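Local coordinates for protein exopolygalacturonase (Yersinia enterocolitica, PDB 2UVF) that probably hydrolyses polygalacturonan, the backbone of pectin, from chain ends as a family 28 exopolygalacturonase, and is seen here with digalacturonic acid bound, at residues 103-106 and 107-111; 379-382 and 383-386; 411-414 and 415-418. All blocks are in the same frame, centred on the assembly; numbering follows the deposited sequence.

Interaction 1. Residues 103-106 and 107-111; sequences KDNF and QHKIV
Gln107 lies against Phe106, and Lys109 reaches back to Asn105, in a loop of the N-terminal fibronectin type III domain between helix 92-100 and strand 114-117. The loop faces the flank of the parallel beta-helix, so its contacts join the two domains. The Gln107 side chain starts at CB, 3.7 Å from Phe106 C. CG sits beside its own backbone N, and the next bond bends again (chi2 -70°), which brings the amide near the CD2-CE2 side of Phe106, its plane almost perpendicular to the ring (87°). Gln107 CD and NE2 each come 4.1 Å from Phe106 CD2, the two side chains crossing at a slant. This is loose van der Waals contact. The polar tip is held beyond the loop: NE2 donates to Met487 O and OE1 pairs with Thr528 OG1, both on beta-helix strands. Thr528 OG1 also receives His108 N, so side chain and backbone grip the same hydroxyl. Phe106 itself rests on Thr528 and Asp530 of strand 518-532. On the N-terminal side, the Asp102 carboxylate accepts Phe106 N on OD1 and Gln107 N on OD2, which ties the backbone at Phe106 and Gln107 to Asp102. The second side-chain contact is more exposed. Lys109 runs nearly straight until its last bond, where chi4 (80°) swings the ammonium group, and its chain crosses Asn105 at about a right angle. CE lies 3.6 Å from Asn105 OD1, while Lys109 NZ makes a weak hydrogen bond to that same OD1 at 3.3 Å.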
loop_
_atom_site.group_PDB
_atom_site.type_symbol
_atom_site.label_atom_id
_atom_site.label_comp_id
_atom_site.label_asym_id
_atom_site.label_seq_id
_atom_site.Cartn_x
_atom_site.Cartn_y
_atom_site.Cartn_z
ATOM N N LYS A 103 23.856 16.048 -2.687
ATOM C CA LYS A 103 25.311 15.986 -2.601
ATOM C C LYS A 103 25.925 15.322 -1.383
ATOM O O LYS A 103 25.283 15.052 -0.385
ATOM C CB LYS A 103 25.993 17.302 -2.927
ATOM C CG LYS A 103 26.464 17.414 -4.334
ATOM C CD LYS A 103 27.968 17.524 -4.433
ATOM C CE LYS A 103 28.409 17.995 -5.821
ATOM N NZ LYS A 103 29.861 17.830 -6.048
ATOM N N ASP A 104 27.212 15.077 -1.524
ATOM C CA ASP A 104 27.998 14.230 -0.664
ATOM C C ASP A 104 27.552 12.792 -0.635
ATOM O O ASP A 104 28.082 11.983 0.087
ATOM C CB ASP A 104 28.347 14.871 0.686
ATOM C CG ASP A 104 29.788 15.445 0.716
ATOM O OD1 ASP A 104 30.072 16.560 0.198
ATOM O OD2 ASP A 104 30.649 14.749 1.255
ATOM N N ASN A 105 26.612 12.487 -1.504
ATOM C CA ASN A 105 26.164 11.115 -1.742
ATOM C C ASN A 105 25.656 10.409 -0.474
ATOM O O ASN A 105 26.004 9.252 -0.203
ATOM C CB ASN A 105 27.307 10.302 -2.370
ATOM C CG ASN A 105 27.255 10.256 -3.888
ATOM O OD1 ASN A 105 27.825 9.344 -4.488
ATOM N ND2 ASN A 105 26.584 11.226 -4.517
ATOM N N PHE A 106 24.825 11.106 0.298
ATOM C CA PHE A 106 24.411 10.580 1.597
ATOM C C PHE A 106 23.351 9.478 1.473
ATOM O O PHE A 106 23.417 8.471 2.170
ATOM C CB PHE A 106 23.956 11.715 2.523
ATOM C CG PHE A 106 23.312 11.240 3.796
ATOM C CD1 PHE A 106 24.083 10.991 4.939
ATOM C CD2 PHE A 106 21.925 11.037 3.860
ATOM C CE1 PHE A 106 23.477 10.567 6.129
ATOM C CE2 PHE A 106 21.319 10.580 5.029
ATOM C CZ PHE A 106 22.092 10.349 6.167
ATOM N N GLN A 107 22.400 9.674 0.567
ATOM C CA GLN A 107 21.230 8.806 0.404
ATOM C C GLN A 107 21.538 7.486 -0.293
ATOM O O GLN A 107 22.255 7.452 -1.304
ATOM C CB GLN A 107 20.110 9.545 -0.360
ATOM C CG GLN A 107 19.430 10.709 0.408
ATOM C CD GLN A 107 18.568 10.247 1.564
ATOM O OE1 GLN A 107 18.309 9.052 1.725
ATOM N NE2 GLN A 107 18.140 11.185 2.390
ATOM N N HIS A 108 21.004 6.397 0.268
ATOM C CA HIS A 108 21.053 5.086 -0.372
ATOM C C HIS A 108 20.422 5.166 -1.758
ATOM O O HIS A 108 19.269 5.570 -1.908
ATOM C CB HIS A 108 20.315 4.013 0.464
ATOM C CG HIS A 108 20.400 2.641 -0.136
ATOM N ND1 HIS A 108 21.452 1.784 0.112
ATOM C CD2 HIS A 108 19.593 2.001 -1.016
ATOM C CE1 HIS A 108 21.283 0.671 -0.582
ATOM N NE2 HIS A 108 20.164 0.779 -1.274
ATOM N N LYS A 109 21.188 4.785 -2.774
ATOM C CA LYS A 109 20.686 4.745 -4.147
ATOM C C LYS A 109 19.981 3.420 -4.430
ATOM O O LYS A 109 20.597 2.362 -4.459
ATOM C CB LYS A 109 21.812 4.990 -5.167
ATOM C CG LYS A 109 22.608 6.302 -4.965
ATOM C CD LYS A 109 24.038 6.124 -5.531
ATOM C CE LYS A 109 24.993 7.261 -5.135
ATOM N NZ LYS A 109 25.532 7.102 -3.747
ATOM N N ILE A 110 18.677 3.496 -4.659
ATOM C CA ILE A 110 17.870 2.318 -4.943
ATOM C C ILE A 110 18.096 1.826 -6.376
ATOM O O ILE A 110 18.570 2.566 -7.227
ATOM C CB ILE A 110 16.367 2.572 -4.630
ATOM C CG1 ILE A 110 15.755 3.601 -5.587
ATOM C CG2 ILE A 110 16.194 3.022 -3.168
ATOM C CD1 ILE A 110 14.230 3.596 -5.630
ATOM N N VAL A 111 17.760 0.566 -6.626
ATOM C CA VAL A 111 17.820 -0.001 -7.963
ATOM C C VAL A 111 16.414 -0.368 -8.444
ATOM O O VAL A 111 15.518 -0.627 -7.634
ATOM C CB VAL A 111 18.799 -1.214 -8.017
ATOM C CG1 VAL A 111 20.260 -0.745 -7.756
ATOM C CG2 VAL A 111 18.381 -2.339 -7.024
#

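Interaction 2. Residues 379-382 and 383-386. With ADA (alpha-D-galactopyranuronic acid), chain C; ADA (alpha-D-galactopyranuronic acid), chain B.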
loop_
_atom_site.group_PDB
_atom_site.type_symbol
_atom_site.label_atom_id
_atom_site.label_comp_id
_atom_site.label_asym_id
_atom_site.label_seq_id
_atom_site.Cartn_x
_atom_site.Cartn_y
_atom_site.Cartn_z
ATOM N N ASN A 379 -8.842 8.804 7.525
ATOM C CA ASN A 379 -8.783 7.347 7.325
ATOM C C ASN A 379 -8.589 6.918 5.880
ATOM O O ASN A 379 -8.803 5.743 5.538
ATOM C CB ASN A 379 -10.007 6.652 7.931
ATOM C CG ASN A 379 -10.258 7.088 9.347
ATOM O OD1 ASN A 379 -11.315 7.634 9.637
ATOM N ND2 ASN A 379 -9.257 6.913 10.232
ATOM N N GLY A 380 -8.171 7.852 5.038
ATOM C CA GLY A 380 -7.990 7.543 3.631
ATOM C C GLY A 380 -6.629 6.941 3.384
ATOM O O GLY A 380 -5.733 7.619 2.823
ATOM N N ASP A 381 -6.450 5.687 3.810
ATOM C CA ASP A 381 -5.173 5.000 3.573
ATOM C C ASP A 381 -5.083 4.586 2.116
ATOM O O ASP A 381 -6.106 4.487 1.449
ATOM C CB ASP A 381 -4.848 3.852 4.570
ATOM C CG ASP A 381 -6.040 3.037 4.967
ATOM O OD1 ASP A 381 -6.988 2.925 4.128
ATOM O OD2 ASP A 381 -6.010 2.488 6.115
ATOM N N GLY A 382 -3.863 4.383 1.624
ATOM C CA GLY A 382 -3.657 4.107 0.200
ATOM C C GLY A 382 -4.130 2.714 -0.176
ATOM O O GLY A 382 -5.080 2.569 -0.932
ATOM N N ILE A 383 -3.453 1.691 0.345
ATOM C CA ILE A 383 -3.861 0.312 0.118
ATOM C C ILE A 383 -3.868 -0.430 1.443
ATOM O O ILE A 383 -2.862 -0.440 2.161
ATOM C CB ILE A 383 -2.949 -0.438 -0.911
ATOM C CG1 ILE A 383 -2.842 0.329 -2.251
ATOM C CG2 ILE A 383 -3.485 -1.873 -1.141
ATOM C CD1 ILE A 383 -1.784 -0.181 -3.231
ATOM N N GLU A 384 -5.014 -1.027 1.778
ATOM C CA GLU A 384 -5.085 -1.982 2.886
ATOM C C GLU A 384 -4.940 -3.402 2.376
ATOM O O GLU A 384 -5.606 -3.770 1.416
ATOM C CB GLU A 384 -6.413 -1.872 3.642
ATOM C CG GLU A 384 -6.576 -0.602 4.391
ATOM C CD GLU A 384 -7.860 -0.545 5.149
ATOM O OE1 GLU A 384 -8.663 -1.495 5.070
ATOM O OE2 GLU A 384 -8.064 0.456 5.844
ATOM N N PHE A 385 -4.058 -4.175 3.018
ATOM C CA PHE A 385 -3.974 -5.611 2.815
ATOM C C PHE A 385 -4.470 -6.294 4.107
ATOM O O PHE A 385 -3.927 -6.075 5.192
ATOM C CB PHE A 385 -2.556 -6.050 2.430
ATOM C CG PHE A 385 -2.121 -5.611 1.048
ATOM C CD1 PHE A 385 -2.743 -6.121 -0.092
ATOM C CD2 PHE A 385 -1.067 -4.697 0.889
ATOM C CE1 PHE A 385 -2.349 -5.716 -1.379
ATOM C CE2 PHE A 385 -0.661 -4.290 -0.388
ATOM C CZ PHE A 385 -1.305 -4.805 -1.525
ATOM N N GLY A 386 -5.538 -7.084 3.986
ATOM C CA GLY A 386 -6.187 -7.684 5.152
ATOM C C GLY A 386 -6.381 -9.183 5.040
ATOM O O GLY A 386 -7.148 -9.658 4.190
HETATM C C1 ADA C . -7.423 -0.318 11.191
HETATM C C2 ADA C . -6.656 -1.254 10.234
HETATM C C3 ADA C . -7.121 -0.936 8.800
HETATM C C4 ADA C . -8.662 -1.149 8.674
HETATM C C5 ADA C . -9.394 -0.254 9.699
HETATM C C6 ADA C . -10.944 -0.329 9.772
HETATM O O2 ADA C . -5.230 -1.107 10.386
HETATM O O3 ADA C . -6.397 -1.710 7.847
HETATM O O4 ADA C . -9.019 -2.522 8.865
HETATM O O5 ADA C . -8.872 -0.468 11.046
HETATM O O6B ADA C . -11.439 -0.454 10.914
HETATM O O6A ADA C . -11.612 -0.246 8.712
HETATM C C1 ADA B . -5.700 4.211 10.726
HETATM C C2 ADA B . -6.805 3.548 9.877
HETATM C C3 ADA B . -7.986 3.260 10.833
HETATM C C4 ADA B . -7.537 2.078 11.709
HETATM C C5 ADA B . -6.337 2.580 12.531
HETATM C C6 ADA B . -5.748 1.449 13.405
HETATM O O1 ADA B . -6.149 5.402 11.435
HETATM O O2 ADA B . -7.178 4.317 8.756
HETATM O O3 ADA B . -9.245 3.043 10.149
HETATM O O4 ADA B . -7.045 1.033 10.832
HETATM O O5 ADA B . -5.274 3.181 11.670
HETATM O O6B ADA B . -4.910 0.673 12.879
HETATM O O6A ADA B . -6.134 1.368 14.599
#
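Asp381 and Glu384 meet at nearly right angles in the sugar-binding cleft of the right-handed parallel beta-helix, where a turn leads into strand 383-386. Their carboxylate planes stand 76° apart, and Glu384 OE2 comes to both oxygens of its neighbour, 2.9 Å from Asp381 OD2 and 3.2 Å from Asp381 OD1, a close approach of acceptor oxygens from two acid groups. Gly380, just before Asp381, is the centre of an inverse gamma turn, closed by a weak bond from Asp381 N to Asn379 O. Asp381 CG lies between its own N and C (chi1 38°), while the Glu384 chain is extended beyond CG and brings OE2 across to the Asp381 carboxylate. Two linked galacturonate units lie over the pair. Asp381 OD2 takes a weak hydrogen bond from O2 of the unit in chain B at 3.4 Å, and Glu384 CD is 3.3 Å from O3 of the unit in chain C. Asn379 adds its amide near the first unit, its OD1 being held by Arg330. The sequence Asn379-Gly380-Asp381 resembles the Asn-X-Asp motif of family 28 active sites; Asp402, Asn406, His355 and Arg240 also hydrogen-bond the sugars. On strand 383-386 the side chains of Ile383 and Phe385 pack together, with Ile383 CG2 3.7 Å above one face of the Phe385 ring, displaced toward its rim.

Interaction 3. Residues 411-414 and 415-418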
loop_
_atom_site.group_PDB
_atom_site.type_symbol
_atom_site.label_atom_id
_atom_site.label_comp_id
_atom_site.label_asym_id
_atom_site.label_seq_id
_atom_site.Cartn_x
_atom_site.Cartn_y
_atom_site.Cartn_z
ATOM N N THR A 411 -8.409 -9.003 14.883
ATOM C CA THR A 411 -8.227 -8.508 16.242
ATOM C C THR A 411 -8.809 -9.458 17.294
ATOM O O THR A 411 -9.971 -9.885 17.198
ATOM C CB THR A 411 -8.804 -7.055 16.434
ATOM O OG1 THR A 411 -10.232 -7.054 16.318
ATOM C CG2 THR A 411 -8.260 -6.119 15.395
ATOM N N GLY A 412 -7.986 -9.774 18.288
ATOM C CA GLY A 412 -8.414 -10.547 19.451
ATOM C C GLY A 412 -8.352 -12.049 19.257
ATOM O O GLY A 412 -7.622 -12.540 18.389
ATOM N N GLU A 413 -9.145 -12.769 20.058
ATOM C CA GLU A 413 -9.102 -14.232 20.129
ATOM C C GLU A 413 -9.683 -14.933 18.908
ATOM O O GLU A 413 -9.179 -15.982 18.507
ATOM C CB GLU A 413 -9.790 -14.732 21.410
ATOM C CG GLU A 413 -9.279 -16.080 21.927
ATOM C CD GLU A 413 -7.788 -16.076 22.333
ATOM O OE1 GLU A 413 -7.228 -14.994 22.598
ATOM O OE2 GLU A 413 -7.177 -17.167 22.405
ATOM N N LYS A 414 -10.745 -14.367 18.335
ATOM C CA LYS A 414 -11.422 -14.969 17.177
ATOM C C LYS A 414 -10.634 -14.840 15.868
ATOM O O LYS A 414 -11.076 -15.347 14.834
ATOM C CB LYS A 414 -12.806 -14.337 16.977
ATOM C CG LYS A 414 -13.749 -14.412 18.157
ATOM C CD LYS A 414 -14.719 -15.568 18.036
ATOM C CE LYS A 414 -15.905 -15.381 18.973
ATOM N NZ LYS A 414 -16.979 -16.371 18.679
ATOM N N ALA A 415 -9.487 -14.158 15.918
ATOM C CA ALA A 415 -8.725 -13.767 14.721
ATOM C C ALA A 415 -8.338 -14.913 13.785
ATOM O O ALA A 415 -8.499 -14.800 12.565
ATOM C CB ALA A 415 -7.496 -12.950 15.107
ATOM N N GLN A 416 -7.851 -16.011 14.356
ATOM C CA GLN A 416 -7.403 -17.188 13.576
ATOM C C GLN A 416 -8.503 -17.952 12.791
ATOM O O GLN A 416 -8.196 -18.897 12.056
ATOM C CB GLN A 416 -6.530 -18.141 14.432
ATOM C CG GLN A 416 -7.196 -18.701 15.695
ATOM C CD GLN A 416 -7.204 -17.725 16.876
ATOM O OE1 GLN A 416 -7.284 -16.509 16.695
ATOM N NE2 GLN A 416 -7.133 -18.267 18.094
ATOM N N GLU A 417 -9.766 -17.536 12.932
ATOM C CA GLU A 417 -10.842 -17.949 11.993
ATOM C C GLU A 417 -10.477 -17.600 10.535
ATOM O O GLU A 417 -11.187 -17.967 9.584
ATOM C CB GLU A 417 -12.184 -17.281 12.365
ATOM C CG GLU A 417 -12.856 -17.838 13.638
ATOM C CD GLU A 417 -14.081 -17.026 14.098
ATOM O OE1 GLU A 417 -14.422 -17.105 15.305
ATOM O OE2 GLU A 417 -14.704 -16.322 13.265
ATOM N N GLN A 418 -9.354 -16.891 10.386
ATOM C CA GLN A 418 -8.903 -16.311 9.117
ATOM C C GLN A 418 -7.391 -16.528 8.941
ATOM O O GLN A 418 -6.650 -16.680 9.916
ATOM C CB GLN A 418 -9.230 -14.801 9.066
ATOM C CG GLN A 418 -10.214 -14.302 10.164
ATOM C CD GLN A 418 -10.165 -12.795 10.375
ATOM O OE1 GLN A 418 -10.504 -12.024 9.466
ATOM N NE2 GLN A 418 -9.760 -12.367 11.574
#
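Glu417 N donates to Lys414 O at 3.2 Å with a fairly straight N-H angle of 158°, approaching above the carbonyl plane. Two residues earlier, Ala415 N reaches Gly412 O in a weak bond of 3.5 Å. Both join residues three apart, the spacing of a 3-10 turn. Gln418 then folds its side chain back: NE2 donates to Ala415 O at 2.9 Å, in the carbonyl plane and on a lone pair, and the same NE2 has a weak second partner in Tyr235 OH. Outward from the backbone, Lys414 and Glu417 lie side by side and point the same way. Lys414 CD is 3.1 Å from Glu417 OE1, yet Lys414 NZ stays 4.3 Å from that oxygen, too far for a salt bridge, so any attraction between the charges is probably weak. On the buried side, Ala415 CB packs 3.3 Å from Gly412 O. Glu413 turns elsewhere, its OE1 accepting Lys514 N, while Tyr235 OH binds Thr411 N; these ties hold the segment to neighbouring loops. The whole is a short 3-10 turn in the loop between strands 405-408 and 421-427 of the parallel beta-helix, with Thr411 touching His443 of the glycan pocket.

Interaction 2 lines the pocket of the bound digalacturonate; interaction 3 lies beside it, with the side chain of Thr411 about 7 Å from a bound galacturonate. The centres of these two contacts are 20 Å apart and their nearest atoms about 7 Å, without touching. They belong to successive turns of the beta-helix: strand 383-386 pairs in parallel with strand 405-408, after which the loop of 411-418 begins. Interaction 1 is remote, its centre 29 Å from that of interaction 2 and 42 Å from that of interaction 3, which lies across the chain's centre from it. It joins the fibronectin type III domain to the beta-helix and has no direct part in the sugar pocket.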